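Local coordinates for protein putative dihydrodipicolinate synthase (Thermus thermophilus, PDB 2PCQ) that is of uncertain function but folds as an eight-stranded TIM barrel of the dihydrodipicolinate synthetase family and assembles from four chains, at residues D157-Q165 with L182-E190; A106-A114 with L134-L142. All coordinates share one frame; numbering follows the deposited sequence.

Interaction 1 of 2, residues D157-Q165 with L182-E190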
ATOM      1  N   ASP A 157       9.887  -5.847  10.523  1.00 17.96           N
ATOM      2  CA  ASP A 157      10.365  -4.478  10.348  1.00 16.63           C
ATOM      3  C   ASP A 157      11.269  -4.209  11.543  1.00 15.30           C
ATOM      4  O   ASP A 157      10.797  -3.816  12.609  1.00 15.61           O
ATOM      5  CB  ASP A 157       9.187  -3.494  10.341  1.00 14.60           C
ATOM      6  CG  ASP A 157       9.633  -2.045  10.216  1.00 24.12           C
ATOM      7  OD1 ASP A 157      10.845  -1.774  10.346  1.00 25.17           O
ATOM      8  OD2 ASP A 157       8.769  -1.172   9.999  1.00 26.54           O
ATOM      9  N   LEU A 158      12.567  -4.419  11.360  1.00 13.11           N
ATOM     10  CA  LEU A 158      13.512  -4.245  12.451  1.00 14.72           C
ATOM     11  C   LEU A 158      13.721  -2.812  12.923  1.00 16.82           C
ATOM     12  O   LEU A 158      14.424  -2.585  13.906  1.00 15.45           O
ATOM     13  CB  LEU A 158      14.855  -4.910  12.112  1.00 15.02           C
ATOM     14  CG  LEU A 158      14.791  -6.425  11.837  1.00 21.73           C
ATOM     15  CD1 LEU A 158      16.094  -7.081  12.259  1.00 17.80           C
ATOM     16  CD2 LEU A 158      13.652  -7.066  12.596  1.00 19.35           C
ATOM     17  N   SER A 159      13.118  -1.847  12.229  1.00 12.73           N
ATOM     18  CA  SER A 159      13.209  -0.456  12.661  1.00 14.68           C
ATOM     19  C   SER A 159      12.423  -0.386  13.967  1.00 15.08           C
ATOM     20  O   SER A 159      12.777   0.355  14.886  1.00 15.70           O
ATOM     21  CB  SER A 159      12.572   0.487  11.633  1.00 13.48           C
ATOM     22  OG  SER A 159      13.440   0.694  10.536  1.00 28.77           O
ATOM     23  N   ARG A 160      11.351  -1.170  14.043  1.00 11.91           N
ATOM     24  CA  ARG A 160      10.518  -1.202  15.243  1.00 12.33           C
ATOM     25  C   ARG A 160      11.296  -1.840  16.390  1.00 12.67           C
ATOM     26  O   ARG A 160      11.276  -1.343  17.515  1.00 16.31           O
ATOM     27  CB  ARG A 160       9.225  -1.984  14.979  1.00 10.22           C
ATOM     28  CG  ARG A 160       8.271  -1.297  13.993  1.00 14.15           C
ATOM     29  CD  ARG A 160       7.052  -2.171  13.688  1.00 12.16           C
ATOM     30  NE  ARG A 160       6.273  -2.479  14.888  1.00 12.87           N
ATOM     31  CZ  ARG A 160       5.239  -1.763  15.324  1.00 14.94           C
ATOM     32  NH1 ARG A 160       4.837  -0.688  14.659  1.00  9.85           N
ATOM     33  NH2 ARG A 160       4.608  -2.118  16.437  1.00 15.45           N
ATOM     34  N   ILE A 161      11.993  -2.935  16.099  1.00 14.17           N
ATOM     35  CA  ILE A 161      12.786  -3.629  17.114  1.00 12.88           C
ATOM     36  C   ILE A 161      13.863  -2.685  17.649  1.00 15.78           C
ATOM     37  O   ILE A 161      14.093  -2.613  18.860  1.00 12.92           O
ATOM     38  CB  ILE A 161      13.479  -4.886  16.529  1.00 17.24           C
ATOM     39  CG1 ILE A 161      12.439  -5.833  15.914  1.00 17.99           C
ATOM     40  CG2 ILE A 161      14.282  -5.590  17.616  1.00 13.47           C
ATOM     41  CD1 ILE A 161      11.490  -6.459  16.901  1.00 19.22           C
ATOM     42  N   ALA A 162      14.518  -1.965  16.741  1.00 12.29           N
ATOM     43  CA  ALA A 162      15.568  -1.021  17.119  1.00 14.24           C
ATOM     44  C   ALA A 162      14.993   0.071  18.016  1.00 14.95           C
ATOM     45  O   ALA A 162      15.652   0.534  18.952  1.00 15.21           O
ATOM     46  CB  ALA A 162      16.198  -0.402  15.867  1.00 10.62           C
ATOM     47  N   PHE A 163      13.762   0.478  17.721  1.00 15.74           N
ATOM     48  CA  PHE A 163      13.080   1.501  18.504  1.00 16.51           C
ATOM     49  C   PHE A 163      12.875   1.015  19.941  1.00 16.10           C
ATOM     50  O   PHE A 163      13.213   1.715  20.890  1.00 16.39           O
ATOM     51  CB  PHE A 163      11.718   1.833  17.883  1.00 14.92           C
ATOM     52  CG  PHE A 163      10.883   2.766  18.716  1.00 18.17           C
ATOM     53  CD1 PHE A 163      10.991   4.145  18.565  1.00 22.31           C
ATOM     54  CD2 PHE A 163       9.998   2.265  19.664  1.00 16.26           C
ATOM     55  CE1 PHE A 163      10.223   5.013  19.350  1.00 23.32           C
ATOM     56  CE2 PHE A 163       9.230   3.120  20.452  1.00 17.18           C
ATOM     57  CZ  PHE A 163       9.341   4.497  20.296  1.00 21.34           C
ATOM     58  N   TYR A 164      12.323  -0.184  20.102  1.00 13.92           N
ATOM     59  CA  TYR A 164      12.089  -0.717  21.443  1.00 12.36           C
ATOM     60  C   TYR A 164      13.399  -0.741  22.222  1.00 16.34           C
ATOM     61  O   TYR A 164      13.446  -0.376  23.398  1.00 13.58           O
ATOM     62  CB  TYR A 164      11.540  -2.148  21.394  1.00 12.31           C
ATOM     63  CG  TYR A 164      10.362  -2.383  20.471  1.00 14.52           C
ATOM     64  CD1 TYR A 164       9.321  -1.460  20.371  1.00 15.42           C
ATOM     65  CD2 TYR A 164      10.280  -3.551  19.718  1.00 11.20           C
ATOM     66  CE1 TYR A 164       8.225  -1.696  19.538  1.00 13.02           C
ATOM     67  CE2 TYR A 164       9.191  -3.799  18.887  1.00 10.87           C
ATOM     68  CZ  TYR A 164       8.171  -2.870  18.799  1.00 13.40           C
ATOM     69  OH  TYR A 164       7.105  -3.120  17.963  1.00 13.79           O
ATOM     70  N   GLN A 165      14.461  -1.176  21.546  1.00 14.84           N
ATOM     71  CA  GLN A 165      15.782  -1.288  22.146  1.00 17.06           C
ATOM     72  C   GLN A 165      16.349   0.041  22.636  1.00 19.55           C
ATOM     73  O   GLN A 165      16.899   0.127  23.732  1.00 15.20           O
ATOM     74  CB  GLN A 165      16.760  -1.912  21.143  1.00 15.30           C
ATOM     75  CG  GLN A 165      18.193  -2.027  21.660  1.00 11.09           C
ATOM     76  CD  GLN A 165      19.142  -2.575  20.618  1.00 16.10           C
ATOM     77  OE1 GLN A 165      19.211  -2.064  19.501  1.00 14.52           O
ATOM     78  NE2 GLN A 165      19.889  -3.613  20.978  1.00 13.60           N
ATOM     79  N   LEU A 182      18.578 -13.392  13.635  1.00 14.34           N
ATOM     80  CA  LEU A 182      19.844 -12.898  14.166  1.00 14.11           C
ATOM     81  C   LEU A 182      19.872 -11.372  14.191  1.00 16.26           C
ATOM     82  O   LEU A 182      20.456 -10.770  15.092  1.00 13.04           O
ATOM     83  CB  LEU A 182      21.026 -13.439  13.353  1.00 12.41           C
ATOM     84  CG  LEU A 182      22.418 -13.036  13.856  1.00 16.10           C
ATOM     85  CD1 LEU A 182      22.569 -13.418  15.322  1.00 13.47           C
ATOM     86  CD2 LEU A 182      23.490 -13.723  13.018  1.00 14.39           C
ATOM     87  N   GLY A 183      19.236 -10.748  13.205  1.00 15.52           N
ATOM     88  CA  GLY A 183      19.198  -9.297  13.163  1.00 14.70           C
ATOM     89  C   GLY A 183      18.411  -8.740  14.339  1.00 13.58           C
ATOM     90  O   GLY A 183      18.796  -7.735  14.932  1.00 14.24           O
ATOM     91  N   ALA A 184      17.304  -9.395  14.674  1.00 12.36           N
ATOM     92  CA  ALA A 184      16.468  -8.966  15.790  1.00 12.43           C
ATOM     93  C   ALA A 184      17.237  -9.105  17.099  1.00 15.28           C
ATOM     94  O   ALA A 184      17.158  -8.235  17.970  1.00 12.40           O
ATOM     95  CB  ALA A 184      15.204  -9.799  15.842  1.00  7.10           C
ATOM     96  N   LEU A 185      17.978 -10.203  17.236  1.00 14.94           N
ATOM     97  CA  LEU A 185      18.770 -10.444  18.440  1.00 13.68           C
ATOM     98  C   LEU A 185      19.817  -9.348  18.606  1.00 14.21           C
ATOM     99  O   LEU A 185      20.037  -8.845  19.707  1.00 16.47           O
ATOM    100  CB  LEU A 185      19.456 -11.814  18.365  1.00 12.87           C
ATOM    101  CG  LEU A 185      18.526 -13.033  18.379  1.00 16.69           C
ATOM    102  CD1 LEU A 185      19.362 -14.309  18.324  1.00 15.48           C
ATOM    103  CD2 LEU A 185      17.662 -13.017  19.639  1.00 14.81           C
ATOM    104  N   ALA A 186      20.458  -8.978  17.504  1.00 14.70           N
ATOM    105  CA  ALA A 186      21.470  -7.934  17.538  1.00 14.43           C
ATOM    106  C   ALA A 186      20.815  -6.643  18.007  1.00 16.53           C
ATOM    107  O   ALA A 186      21.444  -5.826  18.683  1.00 12.92           O
ATOM    108  CB  ALA A 186      22.071  -7.739  16.154  1.00 11.13           C
ATOM    109  N   LEU A 187      19.546  -6.472  17.643  1.00 14.86           N
ATOM    110  CA  LEU A 187      18.804  -5.279  18.016  1.00 15.16           C
ATOM    111  C   LEU A 187      18.028  -5.400  19.334  1.00 15.55           C
ATOM    112  O   LEU A 187      17.029  -4.705  19.548  1.00 15.50           O
ATOM    113  CB  LEU A 187      17.881  -4.857  16.860  1.00 13.96           C
ATOM    114  CG  LEU A 187      18.643  -4.329  15.630  1.00 12.80           C
ATOM    115  CD1 LEU A 187      17.698  -4.138  14.459  1.00 14.77           C
ATOM    116  CD2 LEU A 187      19.340  -3.009  15.988  1.00 11.49           C
ATOM    117  N   GLY A 188      18.481  -6.297  20.208  1.00 15.56           N
ATOM    118  CA  GLY A 188      17.873  -6.426  21.523  1.00 15.63           C
ATOM    119  C   GLY A 188      16.729  -7.368  21.852  1.00 15.81           C
ATOM    120  O   GLY A 188      16.310  -7.417  23.007  1.00 14.60           O
ATOM    121  N   ALA A 189      16.210  -8.111  20.882  1.00 14.77           N
ATOM    122  CA  ALA A 189      15.107  -9.024  21.177  1.00 14.33           C
ATOM    123  C   ALA A 189      15.527 -10.042  22.234  1.00 15.54           C
ATOM    124  O   ALA A 189      16.655 -10.541  22.217  1.00 17.27           O
ATOM    125  CB  ALA A 189      14.660  -9.741  19.908  1.00 12.47           C
ATOM    126  N   GLU A 190      14.617 -10.339  23.155  1.00 16.05           N
ATOM    127  CA  GLU A 190      14.881 -11.304  24.217  1.00 19.19           C
ATOM    128  C   GLU A 190      14.890 -12.711  23.633  1.00 20.45           C
ATOM    129  O   GLU A 190      15.571 -13.607  24.136  1.00 20.86           O
ATOM    130  CB  GLU A 190      13.808 -11.202  25.306  1.00 16.87           C
ATOM    131  CG  GLU A 190      13.974 -12.204  26.448  1.00 21.87           C
ATOM    132  CD  GLU A 190      12.859 -12.108  27.474  1.00 18.63           C
ATOM    133  OE1 GLU A 190      12.658 -11.015  28.039  1.00 24.91           O
ATOM    134  OE2 GLU A 190      12.181 -13.126  27.716  1.00 22.78           O
TER
HETATM  135  O   HOH W   1      14.581  -4.662  20.773  1.00 14.44           O

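Interaction 2 of 2, residues A106-A114 with L134-L142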
ATOM      1  N   ALA A 106      -8.355   6.490  20.268  1.00 23.24           N
ATOM      2  CA  ALA A 106      -7.740   6.236  21.567  1.00 22.80           C
ATOM      3  C   ALA A 106      -8.296   4.957  22.184  1.00 20.67           C
ATOM      4  O   ALA A 106      -7.854   4.534  23.253  1.00 20.96           O
ATOM      5  CB  ALA A 106      -7.980   7.420  22.504  1.00 28.19           C
ATOM      6  N   GLY A 107      -9.269   4.351  21.509  1.00 18.42           N
ATOM      7  CA  GLY A 107      -9.851   3.111  21.996  1.00 14.95           C
ATOM      8  C   GLY A 107      -8.818   1.994  22.015  1.00 17.54           C
ATOM      9  O   GLY A 107      -9.006   0.975  22.683  1.00 16.45           O
ATOM     10  N   LEU A 108      -7.727   2.178  21.275  1.00 18.35           N
ATOM     11  CA  LEU A 108      -6.659   1.183  21.234  1.00 18.16           C
ATOM     12  C   LEU A 108      -6.041   1.056  22.619  1.00 19.05           C
ATOM     13  O   LEU A 108      -5.823  -0.050  23.115  1.00 17.72           O
ATOM     14  CB  LEU A 108      -5.570   1.591  20.237  1.00 16.58           C
ATOM     15  CG  LEU A 108      -4.352   0.658  20.170  1.00 23.12           C
ATOM     16  CD1 LEU A 108      -4.767  -0.698  19.623  1.00 15.48           C
ATOM     17  CD2 LEU A 108      -3.290   1.274  19.287  1.00 30.27           C
ATOM     18  N   LEU A 109      -5.751   2.201  23.232  1.00 18.97           N
ATOM     19  CA  LEU A 109      -5.161   2.222  24.565  1.00 19.63           C
ATOM     20  C   LEU A 109      -6.175   1.706  25.579  1.00 20.62           C
ATOM     21  O   LEU A 109      -5.822   0.958  26.488  1.00 19.68           O
ATOM     22  CB  LEU A 109      -4.727   3.648  24.934  1.00 21.62           C
ATOM     23  CG  LEU A 109      -3.720   4.303  23.982  1.00 24.77           C
ATOM     24  CD1 LEU A 109      -3.423   5.723  24.441  1.00 24.34           C
ATOM     25  CD2 LEU A 109      -2.442   3.474  23.939  1.00 24.79           C
ATOM     26  N   ARG A 110      -7.436   2.103  25.418  1.00 17.98           N
ATOM     27  CA  ARG A 110      -8.481   1.654  26.331  1.00 18.73           C
ATOM     28  C   ARG A 110      -8.602   0.136  26.291  1.00 19.90           C
ATOM     29  O   ARG A 110      -8.827  -0.503  27.319  1.00 18.78           O
ATOM     30  CB  ARG A 110      -9.835   2.277  25.968  1.00 18.49           C
ATOM     31  CG  ARG A 110      -9.907   3.786  26.158  1.00 22.00           C
ATOM     32  CD  ARG A 110     -11.357   4.260  26.226  1.00 21.77           C
ATOM     33  NE  ARG A 110     -12.078   4.108  24.962  1.00 24.17           N
ATOM     34  CZ  ARG A 110     -11.979   4.945  23.934  1.00 23.17           C
ATOM     35  NH1 ARG A 110     -11.183   6.004  24.010  1.00 23.59           N
ATOM     36  NH2 ARG A 110     -12.683   4.728  22.828  1.00 19.83           N
ATOM     37  N   TYR A 111      -8.453  -0.437  25.101  1.00 14.88           N
ATOM     38  CA  TYR A 111      -8.554  -1.883  24.929  1.00 16.20           C
ATOM     39  C   TYR A 111      -7.480  -2.606  25.745  1.00 16.26           C
ATOM     40  O   TYR A 111      -7.784  -3.459  26.577  1.00 16.78           O
ATOM     41  CB  TYR A 111      -8.407  -2.245  23.447  1.00 14.26           C
ATOM     42  CG  TYR A 111      -8.618  -3.711  23.134  1.00 17.09           C
ATOM     43  CD1 TYR A 111      -9.875  -4.305  23.274  1.00 18.19           C
ATOM     44  CD2 TYR A 111      -7.557  -4.510  22.708  1.00 16.43           C
ATOM     45  CE1 TYR A 111     -10.068  -5.659  22.993  1.00 19.15           C
ATOM     46  CE2 TYR A 111      -7.740  -5.864  22.426  1.00 15.76           C
ATOM     47  CZ  TYR A 111      -8.995  -6.430  22.571  1.00 17.35           C
ATOM     48  OH  TYR A 111      -9.169  -7.763  22.296  1.00 14.88           O
ATOM     49  N   TYR A 112      -6.223  -2.254  25.507  1.00 17.81           N
ATOM     50  CA  TYR A 112      -5.112  -2.880  26.205  1.00 19.19           C
ATOM     51  C   TYR A 112      -5.089  -2.611  27.709  1.00 20.20           C
ATOM     52  O   TYR A 112      -4.730  -3.488  28.489  1.00 19.21           O
ATOM     53  CB  TYR A 112      -3.788  -2.442  25.577  1.00 14.84           C
ATOM     54  CG  TYR A 112      -3.480  -3.149  24.276  1.00 17.00           C
ATOM     55  CD1 TYR A 112      -3.397  -2.444  23.074  1.00 18.59           C
ATOM     56  CD2 TYR A 112      -3.273  -4.528  24.246  1.00 16.35           C
ATOM     57  CE1 TYR A 112      -3.112  -3.098  21.874  1.00 19.25           C
ATOM     58  CE2 TYR A 112      -2.988  -5.189  23.053  1.00 17.80           C
ATOM     59  CZ  TYR A 112      -2.907  -4.470  21.874  1.00 16.63           C
ATOM     60  OH  TYR A 112      -2.602  -5.118  20.700  1.00 15.79           O
ATOM     61  N   GLU A 113      -5.470  -1.406  28.118  1.00 19.85           N
ATOM     62  CA  GLU A 113      -5.472  -1.080  29.538  1.00 21.13           C
ATOM     63  C   GLU A 113      -6.542  -1.883  30.266  1.00 22.52           C
ATOM     64  O   GLU A 113      -6.350  -2.286  31.409  1.00 24.80           O
ATOM     65  CB  GLU A 113      -5.688   0.421  29.735  1.00 22.81           C
ATOM     66  CG  GLU A 113      -4.579   1.253  29.105  1.00 32.61           C
ATOM     67  CD  GLU A 113      -4.816   2.742  29.220  1.00 40.04           C
ATOM     68  OE1 GLU A 113      -5.985   3.153  29.372  1.00 44.70           O
ATOM     69  OE2 GLU A 113      -3.829   3.504  29.139  1.00 47.50           O
ATOM     70  N   ALA A 114      -7.662  -2.133  29.593  1.00 18.24           N
ATOM     71  CA  ALA A 114      -8.738  -2.913  30.190  1.00 17.22           C
ATOM     72  C   ALA A 114      -8.266  -4.350  30.406  1.00 21.66           C
ATOM     73  O   ALA A 114      -8.478  -4.929  31.473  1.00 22.17           O
ATOM     74  CB  ALA A 114      -9.961  -2.895  29.287  1.00 20.13           C
ATOM     75  N   LEU A 134       0.108  -0.995  14.719  1.00 19.72           N
ATOM     76  CA  LEU A 134       0.186  -0.809  16.163  1.00 17.56           C
ATOM     77  C   LEU A 134       1.310   0.214  16.261  1.00 17.43           C
ATOM     78  O   LEU A 134       2.482  -0.139  16.403  1.00 15.60           O
ATOM     79  CB  LEU A 134       0.571  -2.104  16.885  1.00 17.89           C
ATOM     80  CG  LEU A 134       0.691  -1.992  18.416  1.00 22.56           C
ATOM     81  CD1 LEU A 134      -0.565  -1.377  19.002  1.00 22.41           C
ATOM     82  CD2 LEU A 134       0.925  -3.364  19.017  1.00 20.61           C
ATOM     83  N   PRO A 135       0.960   1.505  16.140  1.00 16.62           N
ATOM     84  CA  PRO A 135       1.907   2.619  16.194  1.00 15.72           C
ATOM     85  C   PRO A 135       2.908   2.523  17.327  1.00 14.34           C
ATOM     86  O   PRO A 135       2.567   2.113  18.434  1.00 15.50           O
ATOM     87  CB  PRO A 135       0.999   3.837  16.330  1.00 17.24           C
ATOM     88  CG  PRO A 135      -0.229   3.420  15.577  1.00 20.13           C
ATOM     89  CD  PRO A 135      -0.426   2.003  16.052  1.00 17.38           C
ATOM     90  N   LEU A 136       4.151   2.897  17.043  1.00 13.52           N
ATOM     91  CA  LEU A 136       5.190   2.877  18.061  1.00 17.43           C
ATOM     92  C   LEU A 136       4.802   3.855  19.172  1.00 17.61           C
ATOM     93  O   LEU A 136       5.155   3.655  20.336  1.00 17.80           O
ATOM     94  CB  LEU A 136       6.547   3.251  17.445  1.00 15.00           C
ATOM     95  CG  LEU A 136       7.094   2.218  16.448  1.00 18.76           C
ATOM     96  CD1 LEU A 136       8.361   2.734  15.773  1.00 13.75           C
ATOM     97  CD2 LEU A 136       7.360   0.910  17.177  1.00 16.77           C
ATOM     98  N   GLU A 137       4.063   4.903  18.817  1.00 16.41           N
ATOM     99  CA  GLU A 137       3.615   5.881  19.808  1.00 22.14           C
ATOM    100  C   GLU A 137       2.733   5.177  20.834  1.00 19.72           C
ATOM    101  O   GLU A 137       2.830   5.440  22.029  1.00 18.49           O
ATOM    102  CB  GLU A 137       2.799   7.006  19.159  1.00 26.41           C
ATOM    103  CG  GLU A 137       3.578   7.985  18.287  1.00 36.29           C
ATOM    104  CD  GLU A 137       4.125   7.354  17.013  1.00 45.59           C
ATOM    105  OE1 GLU A 137       3.483   6.424  16.474  1.00 35.07           O
ATOM    106  OE2 GLU A 137       5.193   7.805  16.543  1.00 49.25           O
ATOM    107  N   ALA A 138       1.861   4.290  20.357  1.00 18.36           N
ATOM    108  CA  ALA A 138       0.966   3.551  21.240  1.00 15.82           C
ATOM    109  C   ALA A 138       1.761   2.576  22.101  1.00 17.18           C
ATOM    110  O   ALA A 138       1.488   2.422  23.291  1.00 19.56           O
ATOM    111  CB  ALA A 138      -0.078   2.800  20.422  1.00 18.28           C
ATOM    112  N   VAL A 139       2.745   1.913  21.500  1.00 15.43           N
ATOM    113  CA  VAL A 139       3.570   0.969  22.248  1.00 13.05           C
ATOM    114  C   VAL A 139       4.287   1.694  23.386  1.00 17.07           C
ATOM    115  O   VAL A 139       4.368   1.183  24.501  1.00 17.85           O
ATOM    116  CB  VAL A 139       4.630   0.292  21.341  1.00 15.05           C
ATOM    117  CG1 VAL A 139       5.514  -0.635  22.176  1.00 10.26           C
ATOM    118  CG2 VAL A 139       3.942  -0.502  20.227  1.00 12.38           C
ATOM    119  N   GLU A 140       4.803   2.887  23.106  1.00 16.00           N
ATOM    120  CA  GLU A 140       5.507   3.657  24.121  1.00 19.63           C
ATOM    121  C   GLU A 140       4.571   4.135  25.235  1.00 18.52           C
ATOM    122  O   GLU A 140       4.967   4.219  26.396  1.00 20.66           O
ATOM    123  CB  GLU A 140       6.229   4.849  23.482  1.00 17.25           C
ATOM    124  CG  GLU A 140       6.944   5.739  24.498  1.00 25.53           C
ATOM    125  CD  GLU A 140       8.025   6.600  23.875  1.00 28.00           C
ATOM    126  OE1 GLU A 140       7.907   6.942  22.683  1.00 30.56           O
ATOM    127  OE2 GLU A 140       8.992   6.945  24.587  1.00 37.72           O
ATOM    128  N   ALA A 141       3.326   4.430  24.884  1.00 20.97           N
ATOM    129  CA  ALA A 141       2.356   4.876  25.875  1.00 23.16           C
ATOM    130  C   ALA A 141       1.944   3.720  26.781  1.00 23.18           C
ATOM    131  O   ALA A 141       1.678   3.917  27.963  1.00 26.71           O
ATOM    132  CB  ALA A 141       1.126   5.459  25.182  1.00 21.63           C
ATOM    133  N   LEU A 142       1.898   2.514  26.221  1.00 19.35           N
ATOM    134  CA  LEU A 142       1.502   1.331  26.979  1.00 20.23           C
ATOM    135  C   LEU A 142       2.644   0.691  27.760  1.00 21.52           C
ATOM    136  O   LEU A 142       2.416   0.036  28.778  1.00 20.40           O
ATOM    137  CB  LEU A 142       0.893   0.291  26.035  1.00 19.85           C
ATOM    138  CG  LEU A 142      -0.443   0.684  25.396  1.00 21.23           C
ATOM    139  CD1 LEU A 142      -0.762  -0.237  24.235  1.00 18.37           C
ATOM    140  CD2 LEU A 142      -1.534   0.627  26.455  1.00 21.87           C
TER

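Interaction 1 of 2, residues D157-Q165 with L182-E190
The side-chain amide of Gln-165 lies flat over the peptide joining Leu-187 to Gly-188, the two planes within about 10° of parallel, with NE2 of Gln-165 3.1 Å from C of Leu-187. Another flat group, the Tyr-164 ring, faces inward to its own helix: one face carries Arg-160 O over its centre, and its CD1 meets the edge of Phe-163. The glutamine reaches the peptide because its chain is extended, with CG opposite the backbone N (chi1 178°). It makes a van der Waals contact there; NE2 and Gly-188 N, both donors, cannot bond. Glycine suits this place, since its bare CA lets the amide come close and its positive phi is needed for the Schellman turn ending helix 181-186, in which Ala-189 N bonds to Ala-184 O.

Leu-187 fills the middle of the seam. Its CB meets Ile-161 CG2 at 3.7 Å, while CD1 rests 3.8 Å from Leu-158 CB and CD2 reaches the small Ala-162. Toward the N-terminal end of helix 158-165, Gly-183 has no side chain, and Leu-158 CD1 therefore lies directly on its backbone, 3.5 Å from Gly-183 C. One water donates to both Ile-161 O (2.8 Å) and Leu-187 O (2.7 Å), tying the two backbones together beside the apolar side chains. Beyond the contact, Leu-158 and Ala-186 pack on their counterparts in a second subunit. Two nearly parallel helices, crossing at -22° and following successive strands 148-153 and 172-175, are the regular outer layer of a TIM barrel.

Interaction 2 of 2, residues A106-A114 with L134-L142
Around the nearest backbone pair, Leu-109 and Ala-138, whose CA atoms are 7.1 Å apart, helices 107-114 and 136-142 run in the same general direction, their axes crossing at -37° and approaching to 10.7 Å. Ala-138 suits the narrow middle: its methyl is large enough to touch yet small enough to admit leucines. Leu-108 points CD2 at it, 3.7 Å from Ala-138 CB, and Leu-108 CD2 also touches Leu-134 CD1 at 3.8 Å, so that one branch sits between the helix and the residue that leads into it. The two leucine side chains meet at about a right angle, Leu-134 being swung toward the neighbouring helix by an extended first torsion (chi1 179°).

At the other end, Leu-142 places its two methyls against Leu-109 and Tyr-112 on the surface of helix 107-114. Its CD1 lies 3.6 Å from Tyr-112 CD1, approaching the ring obliquely, and its CD2 lies 3.9 Å from Tyr-112 CB. Leu-109 CD2 presses on the branch point, 3.7 Å from Leu-142 CG, and also reaches the methyl of Ala-141. Farther out, the aliphatic CG of Glu-113 brushes Leu-142 CD2, a place where a long chain can lend its carbons while its carboxylate lies beyond them. Tyr-112 offers the contact only ring and CB carbons; its hydroxyl bonds to Ala-94 O of strand 91-94, and its ring also packs on Leu-123 of strand 121-125, the strand that Leu-134 and Leu-142 touch as well.

The meeting is thus wholly apolar. Without directional bonds across it, the interlocking of leucine, tyrosine and alanine carbons, with the burial of apolar surface, is probably what holds these two barrel helices side by side.

Interactions 1 and 2 lie about 20 Å apart, centre to centre, on the same outer helical layer of the barrel, with both segments of interaction 2 earlier in the sequence. They join directly because helix 136-142 is also the neighbour of helix 158-167: Leu-136 CD2 lies 3.6 Å from Tyr-164 CE1, and Arg-160 NH2 probably bonds to Leu-134 O at 2.9 Å. The four helices thus form a continuous row, with Phe-163 packing against Leu-136 and Glu-140. A bound potassium ion, held at Ala-143 and Val-148, is about 8 Å from the side chain of Leu-142, just beyond the C-terminal end of helix 136-142, where the chain leads into strand 148-153.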